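Local structure of HcgC (Methanococcus maripaludis S2, 5O4J) at residues 43-48 / 59-64; 89-94 / 120-125; 135-138 / 143-146. The protein acts as an S-adenosylmethionine-dependent C-methyltransferase, probably methylating a pyridinol precursor of the iron-guanylylpyridinol cofactor of [Fe]-hydrogenase. All coordinates share one frame; numbering follows the deposited sequence.

Contact 1: 43-48 / 59-64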
loop_
_atom_site.group_PDB
_atom_site.type_symbol
_atom_site.label_atom_id
_atom_site.label_comp_id
_atom_site.label_asym_id
_atom_site.label_seq_id
_atom_site.Cartn_x
_atom_site.Cartn_y
_atom_site.Cartn_z
ATOM N N LYS A 43 -37.166 0.956 30.392
ATOM C CA LYS A 43 -38.284 1.887 30.343
ATOM C C LYS A 43 -37.959 3.096 29.482
ATOM O O LYS A 43 -38.824 3.591 28.748
ATOM C CB LYS A 43 -38.655 2.336 31.760
ATOM C CG LYS A 43 -39.428 1.288 32.547
ATOM C CD LYS A 43 -39.579 1.685 34.011
ATOM C CE LYS A 43 -40.527 0.750 34.749
ATOM N NZ LYS A 43 -39.967 -0.624 34.899
ATOM N N GLN A 44 -36.723 3.586 29.551
ATOM C CA GLN A 44 -36.359 4.805 28.840
ATOM C C GLN A 44 -34.890 4.764 28.457
ATOM O O GLN A 44 -34.015 4.723 29.326
ATOM C CB GLN A 44 -36.651 6.028 29.701
ATOM C CG GLN A 44 -36.323 7.345 29.029
ATOM C CD GLN A 44 -36.537 8.518 29.950
ATOM O OE1 GLN A 44 -35.723 8.782 30.830
ATOM N NE2 GLN A 44 -37.652 9.212 29.771
ATOM N N ALA A 45 -34.626 4.799 27.158
ATOM C CA ALA A 45 -33.272 4.844 26.634
ATOM C C ALA A 45 -33.005 6.230 26.076
ATOM O O ALA A 45 -33.847 6.795 25.372
ATOM C CB ALA A 45 -33.064 3.793 25.543
ATOM N N ILE A 46 -31.841 6.782 26.403
ATOM C CA ILE A 46 -31.387 8.046 25.834
ATOM C C ILE A 46 -30.103 7.783 25.064
ATOM O O ILE A 46 -29.151 7.207 25.603
ATOM C CB ILE A 46 -31.188 9.123 26.915
ATOM C CG1 ILE A 46 -32.558 9.500 27.484
ATOM C CG2 ILE A 46 -30.477 10.349 26.327
ATOM C CD1 ILE A 46 -32.576 10.703 28.402
ATOM N N VAL A 47 -30.096 8.185 23.797
ATOM C CA VAL A 47 -28.966 8.009 22.896
ATOM C C VAL A 47 -28.461 9.393 22.519
ATOM O O VAL A 47 -29.218 10.204 21.968
ATOM C CB VAL A 47 -29.368 7.214 21.646
ATOM C CG1 VAL A 47 -28.186 7.063 20.694
ATOM C CG2 VAL A 47 -29.939 5.863 22.043
ATOM N N PHE A 48 -27.189 9.664 22.817
ATOM C CA PHE A 48 -26.552 10.923 22.445
ATOM C C PHE A 48 -25.834 10.749 21.112
ATOM O O PHE A 48 -24.996 9.851 20.964
ATOM C CB PHE A 48 -25.559 11.381 23.516
ATOM C CG PHE A 48 -26.198 11.791 24.807
ATOM C CD1 PHE A 48 -26.639 13.085 24.998
ATOM C CD2 PHE A 48 -26.339 10.879 25.839
ATOM C CE1 PHE A 48 -27.227 13.465 26.188
ATOM C CE2 PHE A 48 -26.923 11.255 27.032
ATOM C CZ PHE A 48 -27.362 12.546 27.208
ATOM N N TYR A 59 -33.394 3.395 16.637
ATOM C CA TYR A 59 -34.508 2.614 16.109
ATOM C C TYR A 59 -34.424 1.161 16.568
ATOM O O TYR A 59 -35.441 0.553 16.919
ATOM C CB TYR A 59 -34.546 2.691 14.582
ATOM C CG TYR A 59 -35.799 2.080 14.015
ATOM C CD1 TYR A 59 -36.990 2.794 14.047
ATOM C CD2 TYR A 59 -35.812 0.807 13.466
ATOM C CE1 TYR A 59 -38.156 2.272 13.547
ATOM C CE2 TYR A 59 -36.988 0.267 12.957
ATOM C CZ TYR A 59 -38.154 1.010 13.003
ATOM O OH TYR A 59 -39.332 0.498 12.507
ATOM N N SER A 60 -33.221 0.584 16.552
ATOM C CA SER A 60 -33.049 -0.818 16.929
ATOM C C SER A 60 -33.382 -1.069 18.393
ATOM O O SER A 60 -33.578 -2.226 18.778
ATOM C CB SER A 60 -31.615 -1.283 16.650
ATOM O OG SER A 60 -30.694 -0.794 17.616
ATOM N N LEU A 61 -33.437 -0.023 19.218
ATOM C CA LEU A 61 -33.759 -0.187 20.632
ATOM C C LEU A 61 -35.258 -0.253 20.898
ATOM O O LEU A 61 -35.658 -0.634 22.003
ATOM C CB LEU A 61 -33.172 0.970 21.439
ATOM C CG LEU A 61 -31.651 1.108 21.434
ATOM C CD1 LEU A 61 -31.286 2.415 22.099
ATOM C CD2 LEU A 61 -30.982 -0.070 22.135
ATOM N N LEU A 62 -36.090 0.099 19.919
ATOM C CA LEU A 62 -37.530 0.198 20.152
ATOM C C LEU A 62 -38.135 -1.120 20.610
ATOM O O LEU A 62 -39.120 -1.119 21.359
ATOM C CB LEU A 62 -38.222 0.688 18.883
ATOM C CG LEU A 62 -37.950 2.149 18.529
ATOM C CD1 LEU A 62 -38.402 2.429 17.118
ATOM C CD2 LEU A 62 -38.666 3.058 19.511
ATOM N N LYS A 63 -37.580 -2.250 20.171
ATOM C CA LYS A 63 -38.161 -3.539 20.528
ATOM C C LYS A 63 -38.175 -3.731 22.039
ATOM O O LYS A 63 -39.212 -4.064 22.625
ATOM C CB LYS A 63 -37.392 -4.669 19.842
ATOM C CG LYS A 63 -37.927 -6.068 20.156
ATOM C CD LYS A 63 -36.862 -7.124 19.922
ATOM C CE LYS A 63 -37.266 -8.461 20.512
ATOM N NZ LYS A 63 -36.193 -9.480 20.352
ATOM N N ASP A 64 -37.037 -3.510 22.688
ATOM C CA ASP A 64 -36.889 -3.796 24.105
ATOM C C ASP A 64 -36.949 -2.564 24.997
ATOM O O ASP A 64 -36.942 -2.715 26.224
ATOM C CB ASP A 64 -35.563 -4.520 24.351
ATOM C CG ASP A 64 -35.555 -5.924 23.781
ATOM O OD1 ASP A 64 -36.649 -6.467 23.531
ATOM O OD2 ASP A 64 -34.456 -6.486 23.610
#
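Leu61, in the turn that follows helix 54-60, meets Ala45 and Val47 on one face of strand 42-48, and the whole contact hangs on its side chain. Its CB leaves the backbone in the direction of the strand. CG then lies beside the backbone N and anti to the carbonyl carbon (chi1 -63°), a torsion that sets the branch where one methyl can reach both strand residues. Of the two methyls, CD1 does the touching: Leu61 CD1 lies 3.7 Å from Val47 CG2 and 4.1 Å from Ala45 CB, so a single methyl group spans two residues, two apart along the strand, whose side chains share one side. CD2 meets neither of them. Val47 offers the methyl that stands beside its own backbone N, and the two branched side chains pass each other at a slant. No hydrogen bond crosses; all three residues are buried and the contact is purely apolar. Leu61 also packs on Leu37 of helix 18-37 and on Ile110 of strand 108-111, while Ala45 and Val47 are hydrogen-bonded through their backbones to strand 65-72. The contact lies inside the beta-alpha-beta unit of strand 42-48, helix 54-60 and strand 65-72, part of the Rossmann-like sheet, and joins the turn after the helix to the first strand.

Contact 2: 89-94 / 120-125. With SAH (S-adenosyl-L-homocysteine), chain E.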
loop_
_atom_site.group_PDB
_atom_site.type_symbol
_atom_site.label_atom_id
_atom_site.label_comp_id
_atom_site.label_asym_id
_atom_site.label_seq_id
_atom_site.Cartn_x
_atom_site.Cartn_y
_atom_site.Cartn_z
ATOM N N MET A 89 -34.696 15.312 21.074
ATOM C CA MET A 89 -34.499 16.437 21.976
ATOM C C MET A 89 -33.169 17.075 21.637
ATOM O O MET A 89 -32.171 16.367 21.491
ATOM C CB MET A 89 -34.467 15.993 23.443
ATOM C CG MET A 89 -35.764 15.504 24.026
ATOM S SD MET A 89 -35.646 15.696 25.811
ATOM C CE MET A 89 -35.001 14.130 26.347
ATOM N N ASP A 90 -33.137 18.399 21.523
ATOM C CA ASP A 90 -31.833 19.023 21.424
ATOM C C ASP A 90 -31.224 19.123 22.819
ATOM O O ASP A 90 -31.905 18.970 23.840
ATOM C CB ASP A 90 -31.911 20.395 20.742
ATOM C CG ASP A 90 -32.785 21.385 21.489
ATOM O OD1 ASP A 90 -32.520 21.642 22.680
ATOM O OD2 ASP A 90 -33.729 21.923 20.869
ATOM N N LEU A 91 -29.909 19.329 22.850
ATOM C CA LEU A 91 -29.192 19.295 24.118
ATOM C C LEU A 91 -29.763 20.313 25.097
ATOM O O LEU A 91 -29.895 20.032 26.291
ATOM C CB LEU A 91 -27.703 19.533 23.873
ATOM C CG LEU A 91 -26.773 19.372 25.074
ATOM C CD1 LEU A 91 -26.885 17.974 25.662
ATOM C CD2 LEU A 91 -25.340 19.663 24.677
ATOM N N ASN A 92 -30.115 21.503 24.607
ATOM C CA ASN A 92 -30.698 22.520 25.478
ATOM C C ASN A 92 -32.017 22.047 26.074
ATOM O O ASN A 92 -32.268 22.235 27.270
ATOM C CB ASN A 92 -30.905 23.823 24.707
ATOM C CG ASN A 92 -30.028 24.945 25.214
ATOM O OD1 ASN A 92 -30.373 25.629 26.176
ATOM N ND2 ASN A 92 -28.884 25.143 24.566
ATOM N N LYS A 93 -32.877 21.435 25.256
ATOM C CA LYS A 93 -34.163 20.958 25.758
ATOM C C LYS A 93 -33.978 19.855 26.793
ATOM O O LYS A 93 -34.746 19.763 27.759
ATOM C CB LYS A 93 -35.028 20.456 24.603
ATOM C CG LYS A 93 -36.420 20.022 25.034
ATOM C CD LYS A 93 -37.188 19.352 23.914
ATOM C CE LYS A 93 -38.570 18.938 24.393
ATOM N NZ LYS A 93 -39.364 18.246 23.342
ATOM N N LEU A 94 -32.980 18.991 26.599
ATOM C CA LEU A 94 -32.708 17.955 27.589
ATOM C C LEU A 94 -32.267 18.575 28.905
ATOM O O LEU A 94 -32.810 18.261 29.971
ATOM C CB LEU A 94 -31.620 17.007 27.082
ATOM C CG LEU A 94 -31.097 16.026 28.140
ATOM C CD1 LEU A 94 -32.055 14.856 28.302
ATOM C CD2 LEU A 94 -29.694 15.576 27.812
ATOM N N PRO A 120 -18.276 14.203 30.482
ATOM C CA PRO A 120 -18.523 13.318 31.632
ATOM C C PRO A 120 -19.453 13.946 32.656
ATOM O O PRO A 120 -20.201 13.237 33.343
ATOM C CB PRO A 120 -17.115 13.090 32.199
ATOM C CG PRO A 120 -16.203 13.309 31.018
ATOM C CD PRO A 120 -16.837 14.421 30.252
ATOM N N ASP A 121 -19.425 15.276 32.773
ATOM C CA ASP A 121 -20.309 15.973 33.700
ATOM C C ASP A 121 -21.777 15.702 33.373
ATOM O O ASP A 121 -22.586 15.447 34.272
ATOM C CB ASP A 121 -20.004 17.474 33.658
ATOM C CG ASP A 121 -20.695 18.251 34.763
ATOM O OD1 ASP A 121 -21.859 17.945 35.093
ATOM O OD2 ASP A 121 -20.063 19.180 35.307
ATOM N N LEU A 122 -22.151 15.784 32.087
ATOM C CA LEU A 122 -23.539 15.526 31.710
ATOM C C LEU A 122 -23.914 14.062 31.922
ATOM O O LEU A 122 -25.007 13.757 32.417
ATOM C CB LEU A 122 -23.774 15.937 30.257
ATOM C CG LEU A 122 -25.168 15.636 29.692
ATOM C CD1 LEU A 122 -26.252 16.341 30.494
ATOM C CD2 LEU A 122 -25.241 16.052 28.226
ATOM N N ILE A 123 -23.025 13.144 31.556
ATOM C CA ILE A 123 -23.293 11.727 31.769
ATOM C C ILE A 123 -23.498 11.440 33.252
ATOM O O ILE A 123 -24.368 10.648 33.631
ATOM C CB ILE A 123 -22.154 10.884 31.173
ATOM C CG1 ILE A 123 -22.119 11.083 29.656
ATOM C CG2 ILE A 123 -22.313 9.405 31.570
ATOM C CD1 ILE A 123 -21.009 10.355 28.954
ATOM N N SER A 124 -22.709 12.088 34.112
ATOM C CA SER A 124 -22.813 11.864 35.550
ATOM C C SER A 124 -24.178 12.248 36.107
ATOM O O SER A 124 -24.484 11.895 37.253
ATOM C CB SER A 124 -21.723 12.647 36.281
ATOM O OG SER A 124 -22.066 14.018 36.376
ATOM N N LYS A 125 -24.997 12.969 35.345
ATOM C CA LYS A 125 -26.316 13.358 35.820
ATOM C C LYS A 125 -27.332 12.228 35.723
ATOM O O LYS A 125 -28.456 12.384 36.213
ATOM C CB LYS A 125 -26.808 14.578 35.040
ATOM C CG LYS A 125 -25.827 15.743 35.074
ATOM C CD LYS A 125 -26.489 17.036 35.512
ATOM C CE LYS A 125 -25.467 18.154 35.701
ATOM N NZ LYS A 125 -24.611 17.949 36.907
HETATM N N SAH E . -19.489 7.865 16.353
HETATM C CA SAH E . -20.550 8.302 15.395
HETATM C CB SAH E . -20.248 9.719 14.911
HETATM C CG SAH E . -20.626 10.762 15.961
HETATM S SD SAH E . -20.415 12.418 15.357
HETATM C C SAH E . -20.631 7.396 14.200
HETATM O O SAH E . -21.465 7.661 13.300
HETATM O OXT SAH E . -19.855 6.432 14.154
HETATM C "C5'" SAH E . -21.007 13.370 16.725
HETATM C "C4'" SAH E . -22.528 13.440 16.797
HETATM O "O4'" SAH E . -22.903 13.785 18.137
HETATM C "C3'" SAH E . -23.077 14.548 15.919
HETATM O "O3'" SAH E . -24.412 14.249 15.479
HETATM C "C2'" SAH E . -23.042 15.728 16.860
HETATM O "O2'" SAH E . -23.905 16.808 16.490
HETATM C "C1'" SAH E . -23.477 15.095 18.161
HETATM N N9 SAH E . -22.957 15.768 19.361
HETATM C C8 SAH E . -21.722 16.293 19.528
HETATM N N7 SAH E . -21.606 16.794 20.784
HETATM C C5 SAH E . -22.771 16.561 21.419
HETATM C C6 SAH E . -23.318 16.819 22.765
HETATM N N6 SAH E . -22.564 17.448 23.695
HETATM N N1 SAH E . -24.578 16.416 23.018
HETATM C C2 SAH E . -25.333 15.784 22.106
HETATM N N3 SAH E . -24.907 15.518 20.860
HETATM C C4 SAH E . -23.657 15.880 20.480
#
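Leu91 and Leu122 bring two helices together through apolar contact alone. Leu91 CD1 lies 3.6 Å from Leu122 CD2, the two side chains running past each other in opposite directions. In both leucines CG is anti to the backbone N (chi1 -173° in Leu91), an extended start that lets the branched ends span backbones whose nearest CA atoms, those of the same two residues, are 10.2 Å apart. One turn further along, Leu94 adds a looser approach, its CD2 being 4.4 Å from Leu122 CD1.

Leu91 also lines the S-adenosyl-L-homocysteine pocket. Its CD2 methyl stands 3.7 Å from N6 of S-adenosyl-L-homocysteine, and CD1 is 3.8 Å from N1, so this leucine packs against the amino end of the adenine while also touching Leu122.

No hydrogen bond crosses between the segments, and their side-chain polar bonds act locally. Asp90 is the N-cap of helix 91-99: its OD1 accepts from Lys93 N at 2.6 Å, met nearly along the C-O axis. On the other side Ser124 OG donates to Asp121 O, and Lys125 NZ forms a weak salt bridge with Asp121 OD1.

Met89 is bonded through its backbone to strand 65-72. Helix 91-99 leaves the sheet directly after strand 87-90, outermost within this chain, and helix 120-123 meets it through Leu122; Leu94 and Leu122 both rest on Phe48 of strand 42-48.

Contact 3: 135-138 / 143-146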
loop_
_atom_site.group_PDB
_atom_site.type_symbol
_atom_site.label_atom_id
_atom_site.label_comp_id
_atom_site.label_asym_id
_atom_site.label_seq_id
_atom_site.Cartn_x
_atom_site.Cartn_y
_atom_site.Cartn_z
ATOM N N ASP A 135 -16.386 4.159 21.756
ATOM C CA ASP A 135 -14.983 4.561 21.683
ATOM C C ASP A 135 -14.678 4.998 20.251
ATOM O O ASP A 135 -14.714 4.168 19.330
ATOM C CB ASP A 135 -14.095 3.394 22.118
ATOM C CG ASP A 135 -12.609 3.700 22.032
ATOM O OD1 ASP A 135 -12.224 4.844 21.713
ATOM O OD2 ASP A 135 -11.817 2.764 22.296
ATOM N N PRO A 136 -14.392 6.288 20.019
ATOM C CA PRO A 136 -14.111 6.744 18.648
ATOM C C PRO A 136 -12.733 6.349 18.147
ATOM O O PRO A 136 -12.482 6.431 16.938
ATOM C CB PRO A 136 -14.227 8.269 18.758
ATOM C CG PRO A 136 -13.770 8.554 20.135
ATOM C CD PRO A 136 -14.281 7.399 20.984
ATOM N N LYS A 137 -11.828 5.945 19.032
ATOM C CA LYS A 137 -10.493 5.564 18.602
ATOM C C LYS A 137 -10.557 4.325 17.728
ATOM O O LYS A 137 -11.228 3.348 18.069
ATOM C CB LYS A 137 -9.606 5.291 19.807
ATOM C CG LYS A 137 -9.390 6.500 20.697
ATOM C CD LYS A 137 -8.335 6.216 21.770
ATOM C CE LYS A 137 -8.697 5.020 22.648
ATOM N NZ LYS A 137 -9.985 5.201 23.367
ATOM N N GLY A 138 -9.845 4.371 16.613
ATOM C CA GLY A 138 -9.627 3.210 15.778
ATOM C C GLY A 138 -8.272 2.616 16.096
ATOM O O GLY A 138 -7.968 2.353 17.266
ATOM N N GLY A 143 -2.401 11.793 18.058
ATOM C CA GLY A 143 -3.242 12.977 18.152
ATOM C C GLY A 143 -4.670 12.648 18.547
ATOM O O GLY A 143 -5.282 13.345 19.364
ATOM N N ILE A 144 -5.220 11.574 17.979
ATOM C CA ILE A 144 -6.573 11.164 18.333
ATOM C C ILE A 144 -6.610 10.601 19.747
ATOM O O ILE A 144 -7.556 10.862 20.504
ATOM C CB ILE A 144 -7.094 10.159 17.293
ATOM C CG1 ILE A 144 -7.304 10.891 15.964
ATOM C CG2 ILE A 144 -8.373 9.477 17.764
ATOM C CD1 ILE A 144 -7.513 9.974 14.777
ATOM N N SER A 145 -5.601 9.812 20.124
ATOM C CA SER A 145 -5.547 9.285 21.485
ATOM C C SER A 145 -5.540 10.412 22.507
ATOM O O SER A 145 -6.155 10.295 23.575
ATOM C CB SER A 145 -4.308 8.409 21.668
ATOM O OG SER A 145 -4.490 7.142 21.061
ATOM N N LYS A 146 -4.838 11.505 22.204
ATOM C CA LYS A 146 -4.678 12.593 23.174
ATOM C C LYS A 146 -5.988 13.335 23.420
ATOM O O LYS A 146 -6.220 13.837 24.527
ATOM C CB LYS A 146 -3.607 13.567 22.676
ATOM C CG LYS A 146 -3.237 14.672 23.653
ATOM C CD LYS A 146 -2.300 15.690 23.010
ATOM C CE LYS A 146 -2.709 17.126 23.328
ATOM N NZ LYS A 146 -2.882 17.370 24.787
#
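Lys137 lays its aliphatic chain against helix 142-147, touching Ile144 and Ser145, and then bends back to its own loop. Lys137 CG stands beside the backbone N, anti to the carbonyl carbon (chi1 -63°), and lies 4.3 Å from Ile144 CG2. The next methylene, Lys137 CD, is 4.0 Å from Ser145 OG, a van der Waals approach across which no hydrogen bond forms. Two successive bends, at chi3 (-58°) and chi4, then curl the chain round until Lys137 NZ comes 2.8 Å from Asp135 OD1 in a salt bridge.

That same oxygen, Asp135 OD1, also accepts from Lys137 N, at 2.9 Å. Neither donor lies in the carboxylate plane: NZ is 37° out of it, and the two approach from opposite faces. OD1 is therefore gripped twice by one residue, while OD2 pairs with Lys164. NZ has a second acidic partner in Asp148, and two nearby carboxylates would be expected to favour its charged form.

Ile144 also packs on Val198 of a second subunit, which places this helix at a subunit interface. The bond from Lys137 N to Asp135 OD1 makes an Asx turn, set in the loop that follows strand 130-134 of the Rossmann-like sheet. Pro136, inside this turn, contributes to the pocket that holds the bound iminopropanoic acid ligand.

The three contacts follow one another along the chain, and none encloses or crosses another. Contact 1 closes the short excursion from strand 42-48 through helix 54-60. Contact 2 closes a wider loop, from the start of helix 91-99 through strand 108-111 to helix 120-123, and contact 3 closes a tight one between strand 130-134 and helix 142-147. Contacts 1 and 2 meet at strand 42-48, where Ile46 CD1 is 4.2 Å from Leu94 CD1, although the centres of the two contacts lie about 16 Å apart. Contact 3 stands apart, its nearest atoms about 10 Å from contact 1 and about 11 Å from contact 2, with strand 130-134 tying its loop to the same mixed sheet.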